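Local coordinates for transferrin (Manduca sexta, PDB 6WB6), which binds ferric iron together with a carbonate anion and transports it, holding a single ferric ion in each protein molecule, at residues C393-S396 with V397-N400; S550-A554 with N555-L559; R569-L572 with S573-A576; S162-V165 with G166-P170. All coordinates share one frame; numbering follows the deposited sequence.

Contact 1 of 4, residues C393-S396 with V397-N400; sequences CLKS and VQDN
K395 and D399, one helical turn apart, form an i to i+4 salt bridge on the outer side of the last turn of helix 390-399, just before the chain leaves the helix in a Schellman motif at N400. The lysine shows how a long side chain curls back along its own helix. Its CB heads away from the residues that follow, but CG stands anti to the backbone N (chi1 174°) and the chain bends at chi2 (59°), which brings the methylenes over the aspartate. CG lies 3.3 Å from D399 OD2, CD follows at a similar separation, and CE is again 3.3 Å from D399 OD2. The ammonium then passes to the other oxygen: NZ reaches D399 OD1 at 3.2 Å, on the syn side and 20° out of the carboxylate plane. A water donates to that same OD1, so the oxygen has two partners.

Beneath the bridge, D399 N bonds to K395 O at 2.9 Å, tying the same two residues through the main chain. V397 N and Q398 N continue the ladder to C393 O and L394 O. The inner side of the turn is anchored by the C393-C356 disulfide, while S396 OG bonds to S402 OG. N400, with positive phi, closes the helix by donating its N to V397 O at 3.0 Å, and V397 CG2 rests 3.3 Å from C393 O.

Contact 2 of 4, residues S550-A554 with N555-L559; sequences SHFDA and NQYEL
An edge-to-face aromatic pair, F552 against Y557, spans a tight turn in the loop that leads from strand 542-545 into strand 557-560. The edge of the phenylalanine points at the tyrosine face: F552 CD2 lies over the centre of the Y557 ring, 3.9 Å above its plane, with the ring centroids 5.3 Å apart and the planes at 74°. D553 O approaches the same tyrosine at its rim, 3.2 Å from Y557 CD2 and in the ring plane.

The turn that brings the rings together is a type I beta turn, closed by Q556 N bonding to D553 O at 3.0 Å from above the carbonyl plane. The aspartate reinforces it as an Asx turn: with CG anti to the backbone N (chi1 -175°), OD1 accepts a weak bond from N555 N at 2.8 Å and a longer, weak one from Q556 N. Exchanging Y557 for an alanine would probably leave the F552 edge without a face to meet and open a gap behind the turn. Helix 530-535 covers the pair, with L534 touching both rings and W531 meeting F552, while V441 and K443 of strand 437-443 pack against F552 and Y557 respectively.

Contact 3 of 4, residues R569-L572 with S573-A576; sequences RDVL and SSFA
S574 folds back on V571, and with L572 and S573 as its two central residues the segment makes a type I beta turn just after strand 569-570. One carbonyl takes both of the serine's donors. S574 N bonds to V571 O at 3.1 Å, rising well above the carbonyl plane, whereas S574 OG reaches V571 O at 3.0 Å in that plane, on a lone pair. The hydroxyl gets there because chi1 of 78° sets OG between the backbone N and the carbonyl carbon, facing back into the turn. S574 OG also packs against D570, 3.1 Å from D570 CG, without a hydrogen bond. The carboxylate has partners of its own: OD1 takes V571 N on its anti lone pair, while OD2 forms a salt bridge with R564.

S573 contributes at the outer corner. Its OG rests against a methyl group, 3.4 Å from V571 CG2, in a contact of packing rather than bonding. L572 offers its main chain to the ring that follows: L572 O lies in the plane of F575 at the ring edge, 3.5 Å from F575 CD1. An alanine in place of D570 is likely to leave R564 without its carboxylate and V571 N without its side-chain acceptor.

The turn is thus a surface feature, with L572 and F575 turned to the sheet. L572 packs on Y557 and L559 of strand 557-560, and F575 touches L559 as well as Y437 and V439 of strand 437-443, so that the turn is pinned to the mixed sheet of the C-terminal lobe.

Contact 4 of 4, residues S162-V165 with G166-P170; sequences SCIV and GKWSP
The indole of W168 meets the carbonyl of I164 edge-on, and its ring system makes a cation-pi contact with K179. At the edge I164 O lies only 11° out of the ring plane, and V165 C also comes up near that plane. The setting is the buried loop between strand 161-163 and helix 172-181 in the N-terminal lobe of the transferrin fold, where the chain makes a wide bend that the tryptophan spans from within.

The bond that closes the bend runs from W168 NE1 to I164 O at 2.7 Å, with an N-H...O angle of 146°, and it gives both a buried indole N-H and a buried carbonyl a partner. The same carbonyl oxygen lies along the edge of the indole, I164 O being 3.4 Å from W168 CZ2. The torsions aim the group: CG sits beside the backbone N and CD1 is nearly eclipsed with CA (chi2 3°), which turns the pyrrole edge back toward the start of the bend. L152 of helix 147-158 and W178 of helix 172-181 touch the W168 side chain too. K179 ties ring and loop together, since its NZ also bonds to G166 O.

G166 adopts a positive phi that a side chain would not tolerate, since a CB there would fall 2.3 Å from V165 O, a clash. The V165 side chain, which packs on C189 and Y197, is about 6 Å from that of the carbonate-pocket residue R120; V165 CG2 lies 3.4 Å from G166 N.

How the contacts relate
Only contacts 2 and 3 touch. Their centres are about 10 Å apart, and the antiparallel strands 557-560 and 569-570 join them as successive arms of a hairpin: L559 N lies 2.7 Å from D570 O, a probable hydrogen bond, and E558 OE1 meets R569 NH1 in a 3.2 Å salt bridge. Contact 1 belongs to the same C-terminal repeat, yet its nearest atoms are about 25 Å from contact 3. Contact 4 stands apart in the N-terminal repeat, about 19 Å from contact 3 between nearest atoms. It alone approaches the metal site: the V165 side chain is about 12 Å from the bound ferric ion.

Contact 1 of 4, residues C393-S396 with V397-N400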
loop_
_atom_site.group_PDB
_atom_site.type_symbol
_atom_site.label_atom_id
_atom_site.label_comp_id
_atom_site.label_asym_id
_atom_site.label_seq_id
_atom_site.Cartn_x
_atom_site.Cartn_y
_atom_site.Cartn_z
ATOM N N CYS A 393 -14.524 5.555 -19.220
ATOM C CA CYS A 393 -13.886 4.526 -18.406
ATOM C C CYS A 393 -14.934 3.618 -17.784
ATOM O O CYS A 393 -14.734 2.402 -17.687
ATOM C CB CYS A 393 -13.016 5.158 -17.308
ATOM S SG CYS A 393 -11.316 5.394 -17.780
ATOM N N LEU A 394 -16.040 4.202 -17.319
ATOM C CA LEU A 394 -17.099 3.399 -16.729
ATOM C C LEU A 394 -17.707 2.465 -17.757
ATOM O O LEU A 394 -17.904 1.279 -17.491
ATOM C CB LEU A 394 -18.170 4.302 -16.126
ATOM C CG LEU A 394 -17.677 5.143 -14.962
ATOM C CD1 LEU A 394 -18.752 6.147 -14.639
ATOM C CD2 LEU A 394 -17.326 4.258 -13.747
ATOM N N LYS A 395 -18.059 2.985 -18.929
ATOM C CA LYS A 395 -18.516 2.099 -19.991
ATOM C C LYS A 395 -17.508 0.995 -20.233
ATOM O O LYS A 395 -17.880 -0.152 -20.493
ATOM C CB LYS A 395 -18.745 2.881 -21.281
ATOM C CG LYS A 395 -19.078 2.027 -22.500
ATOM C CD LYS A 395 -20.348 1.162 -22.299
ATOM C CE LYS A 395 -20.960 0.745 -23.658
ATOM N NZ LYS A 395 -21.944 -0.408 -23.567
ATOM N N SER A 396 -16.221 1.333 -20.203
ATOM C CA SER A 396 -15.226 0.328 -20.535
ATOM C C SER A 396 -15.200 -0.768 -19.487
ATOM O O SER A 396 -15.037 -1.947 -19.825
ATOM C CB SER A 396 -13.848 0.973 -20.679
ATOM O OG SER A 396 -12.822 0.005 -20.848
ATOM N N VAL A 397 -15.348 -0.414 -18.208
ATOM C CA VAL A 397 -15.434 -1.456 -17.184
ATOM C C VAL A 397 -16.636 -2.361 -17.471
ATOM O O VAL A 397 -16.534 -3.591 -17.455
ATOM C CB VAL A 397 -15.489 -0.834 -15.777
ATOM C CG1 VAL A 397 -15.577 -1.923 -14.668
ATOM C CG2 VAL A 397 -14.225 0.024 -15.512
ATOM N N GLN A 398 -17.782 -1.770 -17.790
ATOM C CA GLN A 398 -18.944 -2.584 -18.143
ATOM C C GLN A 398 -18.645 -3.542 -19.292
ATOM O O GLN A 398 -18.953 -4.737 -19.210
ATOM C CB GLN A 398 -20.107 -1.692 -18.524
ATOM C CG GLN A 398 -21.352 -2.460 -18.795
ATOM C CD GLN A 398 -22.434 -1.589 -19.302
ATOM O OE1 GLN A 398 -23.483 -1.454 -18.666
ATOM N NE2 GLN A 398 -22.203 -0.975 -20.467
ATOM N N ASP A 399 -18.086 -3.015 -20.389
ATOM C CA ASP A 399 -17.765 -3.768 -21.594
ATOM C C ASP A 399 -16.675 -4.777 -21.357
ATOM O O ASP A 399 -16.379 -5.564 -22.256
ATOM C CB ASP A 399 -17.276 -2.835 -22.712
ATOM C CG ASP A 399 -18.378 -2.006 -23.312
ATOM O OD1 ASP A 399 -19.531 -2.490 -23.351
ATOM O OD2 ASP A 399 -18.077 -0.865 -23.744
ATOM N N ASN A 400 -16.051 -4.737 -20.188
ATOM C CA ASN A 400 -14.840 -5.505 -19.905
ATOM C C ASN A 400 -13.651 -5.062 -20.761
ATOM O O ASN A 400 -12.744 -5.846 -21.044
ATOM C CB ASN A 400 -15.071 -6.997 -20.089
ATOM C CG ASN A 400 -14.033 -7.819 -19.380
ATOM O OD1 ASN A 400 -13.544 -7.431 -18.314
ATOM N ND2 ASN A 400 -13.662 -8.944 -19.978
HETATM O O HOH W 1 -21.413 -1.784 -25.479
#

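Contact 2 of 4, residues S550-A554 with N555-L559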
loop_
_atom_site.group_PDB
_atom_site.type_symbol
_atom_site.label_atom_id
_atom_site.label_comp_id
_atom_site.label_asym_id
_atom_site.label_seq_id
_atom_site.Cartn_x
_atom_site.Cartn_y
_atom_site.Cartn_z
ATOM N N SER A 550 -12.081 22.602 10.048
ATOM C CA SER A 550 -11.047 23.540 10.498
ATOM C C SER A 550 -11.553 24.971 10.552
ATOM O O SER A 550 -10.993 25.803 11.277
ATOM C CB SER A 550 -9.837 23.479 9.571
ATOM O OG SER A 550 -10.191 23.888 8.266
ATOM N N HIS A 551 -12.573 25.290 9.768
ATOM C CA HIS A 551 -13.193 26.602 9.807
ATOM C C HIS A 551 -14.089 26.809 11.029
ATOM O O HIS A 551 -14.775 27.832 11.075
ATOM C CB HIS A 551 -14.016 26.838 8.530
ATOM C CG HIS A 551 -13.217 26.751 7.268
ATOM N ND1 HIS A 551 -12.804 27.866 6.571
ATOM C CD2 HIS A 551 -12.750 25.681 6.579
ATOM C CE1 HIS A 551 -12.124 27.487 5.504
ATOM N NE2 HIS A 551 -12.076 26.166 5.484
ATOM N N PHE A 552 -14.120 25.875 11.988
ATOM C CA PHE A 552 -14.985 25.975 13.161
ATOM C C PHE A 552 -14.163 25.814 14.425
ATOM O O PHE A 552 -13.475 24.803 14.591
ATOM C CB PHE A 552 -16.083 24.907 13.190
ATOM C CG PHE A 552 -17.094 25.049 12.118
ATOM C CD1 PHE A 552 -16.912 24.420 10.906
ATOM C CD2 PHE A 552 -18.224 25.817 12.314
ATOM C CE1 PHE A 552 -17.849 24.550 9.888
ATOM C CE2 PHE A 552 -19.166 25.946 11.321
ATOM C CZ PHE A 552 -18.985 25.308 10.098
ATOM N N ASP A 553 -14.304 26.767 15.338
ATOM C CA ASP A 553 -13.557 26.759 16.596
ATOM C C ASP A 553 -14.008 25.602 17.491
ATOM O O ASP A 553 -15.169 25.531 17.904
ATOM C CB ASP A 553 -13.743 28.109 17.289
ATOM C CG ASP A 553 -12.909 28.250 18.545
ATOM O OD1 ASP A 553 -13.149 27.499 19.505
ATOM O OD2 ASP A 553 -12.013 29.120 18.571
ATOM N N ALA A 554 -13.081 24.695 17.795
ATOM C CA ALA A 554 -13.422 23.491 18.551
ATOM C C ALA A 554 -14.010 23.803 19.928
ATOM O O ALA A 554 -14.827 23.030 20.448
ATOM C CB ALA A 554 -12.177 22.622 18.707
ATOM N N ASN A 555 -13.601 24.911 20.539
ATOM C CA ASN A 555 -14.122 25.279 21.846
ATOM C C ASN A 555 -15.542 25.827 21.788
ATOM O O ASN A 555 -16.229 25.813 22.812
ATOM C CB ASN A 555 -13.201 26.309 22.513
ATOM C CG ASN A 555 -11.794 25.804 22.676
ATOM O OD1 ASN A 555 -11.570 24.614 22.914
ATOM N ND2 ASN A 555 -10.833 26.694 22.520
ATOM N N GLN A 556 -16.012 26.291 20.628
ATOM C CA GLN A 556 -17.339 26.904 20.539
ATOM C C GLN A 556 -18.370 26.060 19.799
ATOM O O GLN A 556 -19.569 26.301 19.966
ATOM C CB GLN A 556 -17.251 28.275 19.846
ATOM C CG GLN A 556 -16.216 29.197 20.445
ATOM C CD GLN A 556 -15.972 30.425 19.581
ATOM O OE1 GLN A 556 -16.894 30.968 18.988
ATOM N NE2 GLN A 556 -14.718 30.855 19.498
ATOM N N TYR A 557 -17.941 25.079 19.012
ATOM C CA TYR A 557 -18.814 24.337 18.120
ATOM C C TYR A 557 -18.759 22.848 18.416
ATOM O O TYR A 557 -17.765 22.329 18.941
ATOM C CB TYR A 557 -18.436 24.577 16.675
ATOM C CG TYR A 557 -18.670 25.995 16.288
ATOM C CD1 TYR A 557 -19.919 26.411 15.856
ATOM C CD2 TYR A 557 -17.654 26.935 16.373
ATOM C CE1 TYR A 557 -20.151 27.720 15.500
ATOM C CE2 TYR A 557 -17.875 28.260 16.009
ATOM C CZ TYR A 557 -19.132 28.644 15.576
ATOM O OH TYR A 557 -19.388 29.952 15.218
ATOM N N GLU A 558 -19.858 22.178 18.083
ATOM C CA GLU A 558 -20.026 20.756 18.317
ATOM C C GLU A 558 -20.657 20.142 17.084
ATOM O O GLU A 558 -21.180 20.844 16.214
ATOM C CB GLU A 558 -20.931 20.492 19.522
ATOM C CG GLU A 558 -20.250 20.215 20.818
ATOM C CD GLU A 558 -21.249 20.297 21.950
ATOM O OE1 GLU A 558 -22.403 20.701 21.667
ATOM O OE2 GLU A 558 -20.892 19.978 23.101
ATOM N N LEU A 559 -20.661 18.817 17.043
ATOM C CA LEU A 559 -21.397 18.082 16.024
ATOM C C LEU A 559 -22.705 17.583 16.608
ATOM O O LEU A 559 -22.750 17.143 17.757
ATOM C CB LEU A 559 -20.571 16.915 15.499
ATOM C CG LEU A 559 -19.224 17.395 14.957
ATOM C CD1 LEU A 559 -18.381 16.217 14.460
ATOM C CD2 LEU A 559 -19.446 18.450 13.846
#

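Contact 3 of 4, residues R569-L572 with S573-A576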
loop_
_atom_site.group_PDB
_atom_site.type_symbol
_atom_site.label_atom_id
_atom_site.label_comp_id
_atom_site.label_asym_id
_atom_site.label_seq_id
_atom_site.Cartn_x
_atom_site.Cartn_y
_atom_site.Cartn_z
ATOM N N ARG A 569 -25.033 15.293 20.863
ATOM C CA ARG A 569 -23.912 16.062 20.344
ATOM C C ARG A 569 -22.603 15.381 20.686
ATOM O O ARG A 569 -22.491 14.725 21.716
ATOM C CB ARG A 569 -23.880 17.463 20.946
ATOM C CG ARG A 569 -24.895 18.407 20.374
ATOM C CD ARG A 569 -25.448 19.312 21.439
ATOM N NE ARG A 569 -26.472 20.165 20.861
ATOM C CZ ARG A 569 -26.292 21.428 20.510
ATOM N NH1 ARG A 569 -25.128 22.022 20.693
ATOM N NH2 ARG A 569 -27.296 22.101 19.981
ATOM N N ASP A 570 -21.598 15.580 19.839
ATOM C CA ASP A 570 -20.254 15.104 20.144
ATOM C C ASP A 570 -19.240 16.077 19.551
ATOM O O ASP A 570 -19.587 16.949 18.751
ATOM C CB ASP A 570 -20.040 13.693 19.620
ATOM C CG ASP A 570 -19.007 12.940 20.414
ATOM O OD1 ASP A 570 -18.060 13.579 20.921
ATOM O OD2 ASP A 570 -19.154 11.714 20.539
ATOM N N VAL A 571 -17.969 15.927 19.958
ATOM C CA VAL A 571 -16.945 16.909 19.564
ATOM C C VAL A 571 -16.706 16.906 18.056
ATOM O O VAL A 571 -17.030 15.949 17.338
ATOM C CB VAL A 571 -15.617 16.656 20.293
ATOM C CG1 VAL A 571 -15.754 16.957 21.754
ATOM C CG2 VAL A 571 -15.139 15.234 20.042
ATOM N N LEU A 572 -16.053 17.983 17.586
ATOM C CA LEU A 572 -15.765 18.134 16.160
ATOM C C LEU A 572 -14.975 16.957 15.603
ATOM O O LEU A 572 -15.142 16.599 14.433
ATOM C CB LEU A 572 -14.996 19.438 15.897
ATOM C CG LEU A 572 -15.594 20.803 16.293
ATOM C CD1 LEU A 572 -14.780 21.945 15.674
ATOM C CD2 LEU A 572 -17.052 20.933 15.898
ATOM N N SER A 573 -14.108 16.344 16.407
ATOM C CA SER A 573 -13.230 15.294 15.895
ATOM C C SER A 573 -13.894 13.926 15.839
ATOM O O SER A 573 -13.278 12.980 15.335
ATOM C CB SER A 573 -11.967 15.205 16.749
ATOM O OG SER A 573 -12.303 14.968 18.105
ATOM N N SER A 574 -15.123 13.790 16.329
ATOM C CA SER A 574 -15.794 12.502 16.357
ATOM C C SER A 574 -16.742 12.319 15.187
ATOM O O SER A 574 -17.533 11.372 15.195
ATOM C CB SER A 574 -16.562 12.328 17.669
ATOM O OG SER A 574 -17.770 13.057 17.616
ATOM N N PHE A 575 -16.650 13.176 14.171
ATOM C CA PHE A 575 -17.536 13.118 13.011
ATOM C C PHE A 575 -17.788 11.697 12.511
ATOM O O PHE A 575 -18.908 11.394 12.085
ATOM C CB PHE A 575 -16.977 13.989 11.876
ATOM C CG PHE A 575 -15.594 13.618 11.448
ATOM C CD1 PHE A 575 -14.496 14.161 12.075
ATOM C CD2 PHE A 575 -15.393 12.718 10.415
ATOM C CE1 PHE A 575 -13.214 13.813 11.689
ATOM C CE2 PHE A 575 -14.124 12.375 10.015
ATOM C CZ PHE A 575 -13.027 12.920 10.652
ATOM N N ALA A 576 -16.792 10.800 12.579
ATOM C CA ALA A 576 -17.001 9.446 12.066
ATOM C C ALA A 576 -18.143 8.710 12.767
ATOM O O ALA A 576 -18.635 7.723 12.224
ATOM C CB ALA A 576 -15.730 8.602 12.171
#

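Contact 4 of 4, residues S162-V165 with G166-P170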
loop_
_atom_site.group_PDB
_atom_site.type_symbol
_atom_site.label_atom_id
_atom_site.label_comp_id
_atom_site.label_asym_id
_atom_site.label_seq_id
_atom_site.Cartn_x
_atom_site.Cartn_y
_atom_site.Cartn_z
ATOM N N SER A 162 1.605 -25.876 8.129
ATOM C CA SER A 162 2.682 -24.901 8.040
ATOM C C SER A 162 2.525 -23.882 9.156
ATOM O O SER A 162 1.567 -23.919 9.935
ATOM C CB SER A 162 2.702 -24.224 6.681
ATOM O OG SER A 162 2.517 -25.162 5.623
ATOM N N CYS A 163 3.512 -22.994 9.255
ATOM C CA CYS A 163 3.349 -21.739 9.977
ATOM C C CYS A 163 3.716 -20.597 9.042
ATOM O O CYS A 163 4.905 -20.364 8.784
ATOM C CB CYS A 163 4.215 -21.670 11.244
ATOM S SG CYS A 163 4.000 -20.088 12.045
ATOM N N ILE A 164 2.708 -19.848 8.584
ATOM C CA ILE A 164 2.966 -18.727 7.682
ATOM C C ILE A 164 2.176 -17.518 8.153
ATOM O O ILE A 164 1.085 -17.230 7.638
ATOM C CB ILE A 164 2.640 -19.067 6.219
ATOM C CG1 ILE A 164 3.420 -20.286 5.749
ATOM C CG2 ILE A 164 3.076 -17.904 5.329
ATOM C CD1 ILE A 164 3.127 -20.662 4.266
ATOM N N VAL A 165 2.748 -16.777 9.105
ATOM C CA VAL A 165 2.047 -15.684 9.770
ATOM C C VAL A 165 2.099 -14.415 8.936
ATOM O O VAL A 165 2.854 -14.309 7.961
ATOM C CB VAL A 165 2.613 -15.403 11.179
ATOM C CG1 VAL A 165 2.760 -16.655 11.950
ATOM C CG2 VAL A 165 3.952 -14.712 11.121
ATOM N N GLY A 166 1.316 -13.438 9.336
ATOM C CA GLY A 166 1.403 -12.111 8.761
ATOM C C GLY A 166 0.136 -11.746 8.016
ATOM O O GLY A 166 -0.880 -12.444 8.073
ATOM N N LYS A 167 0.216 -10.636 7.293
ATOM C CA LYS A 167 -0.931 -10.101 6.561
ATOM C C LYS A 167 -0.953 -10.735 5.174
ATOM O O LYS A 167 -0.240 -10.307 4.266
ATOM C CB LYS A 167 -0.852 -8.581 6.498
ATOM C CG LYS A 167 -0.862 -7.878 7.846
ATOM C CD LYS A 167 -1.743 -8.564 8.874
ATOM C CE LYS A 167 -2.320 -7.597 9.911
ATOM N NZ LYS A 167 -1.359 -7.256 10.992
ATOM N N TRP A 168 -1.753 -11.783 5.027
ATOM C CA TRP A 168 -1.899 -12.461 3.741
ATOM C C TRP A 168 -2.629 -11.585 2.724
ATOM O O TRP A 168 -2.349 -11.645 1.519
ATOM C CB TRP A 168 -2.682 -13.750 3.931
ATOM C CG TRP A 168 -2.103 -14.745 4.834
ATOM C CD1 TRP A 168 -0.956 -14.645 5.578
ATOM C CD2 TRP A 168 -2.665 -16.023 5.120
ATOM N NE1 TRP A 168 -0.769 -15.797 6.295
ATOM C CE2 TRP A 168 -1.806 -16.662 6.036
ATOM C CE3 TRP A 168 -3.814 -16.701 4.673
ATOM C CZ2 TRP A 168 -2.067 -17.944 6.527
ATOM C CZ3 TRP A 168 -4.077 -17.940 5.151
ATOM C CH2 TRP A 168 -3.202 -18.574 6.066
ATOM N N SER A 169 -3.603 -10.815 3.191
ATOM C CA SER A 169 -4.257 -9.800 2.399
ATOM C C SER A 169 -4.141 -8.452 3.084
ATOM O O SER A 169 -4.296 -8.373 4.304
ATOM C CB SER A 169 -5.751 -10.111 2.186
ATOM O OG SER A 169 -6.414 -8.946 1.734
ATOM N N PRO A 170 -3.938 -7.368 2.325
ATOM C CA PRO A 170 -4.065 -6.032 2.913
ATOM C C PRO A 170 -5.474 -5.699 3.338
ATOM O O PRO A 170 -5.660 -4.704 4.048
ATOM C CB PRO A 170 -3.600 -5.106 1.785
ATOM C CG PRO A 170 -3.998 -5.835 0.536
ATOM C CD PRO A 170 -3.815 -7.315 0.853
#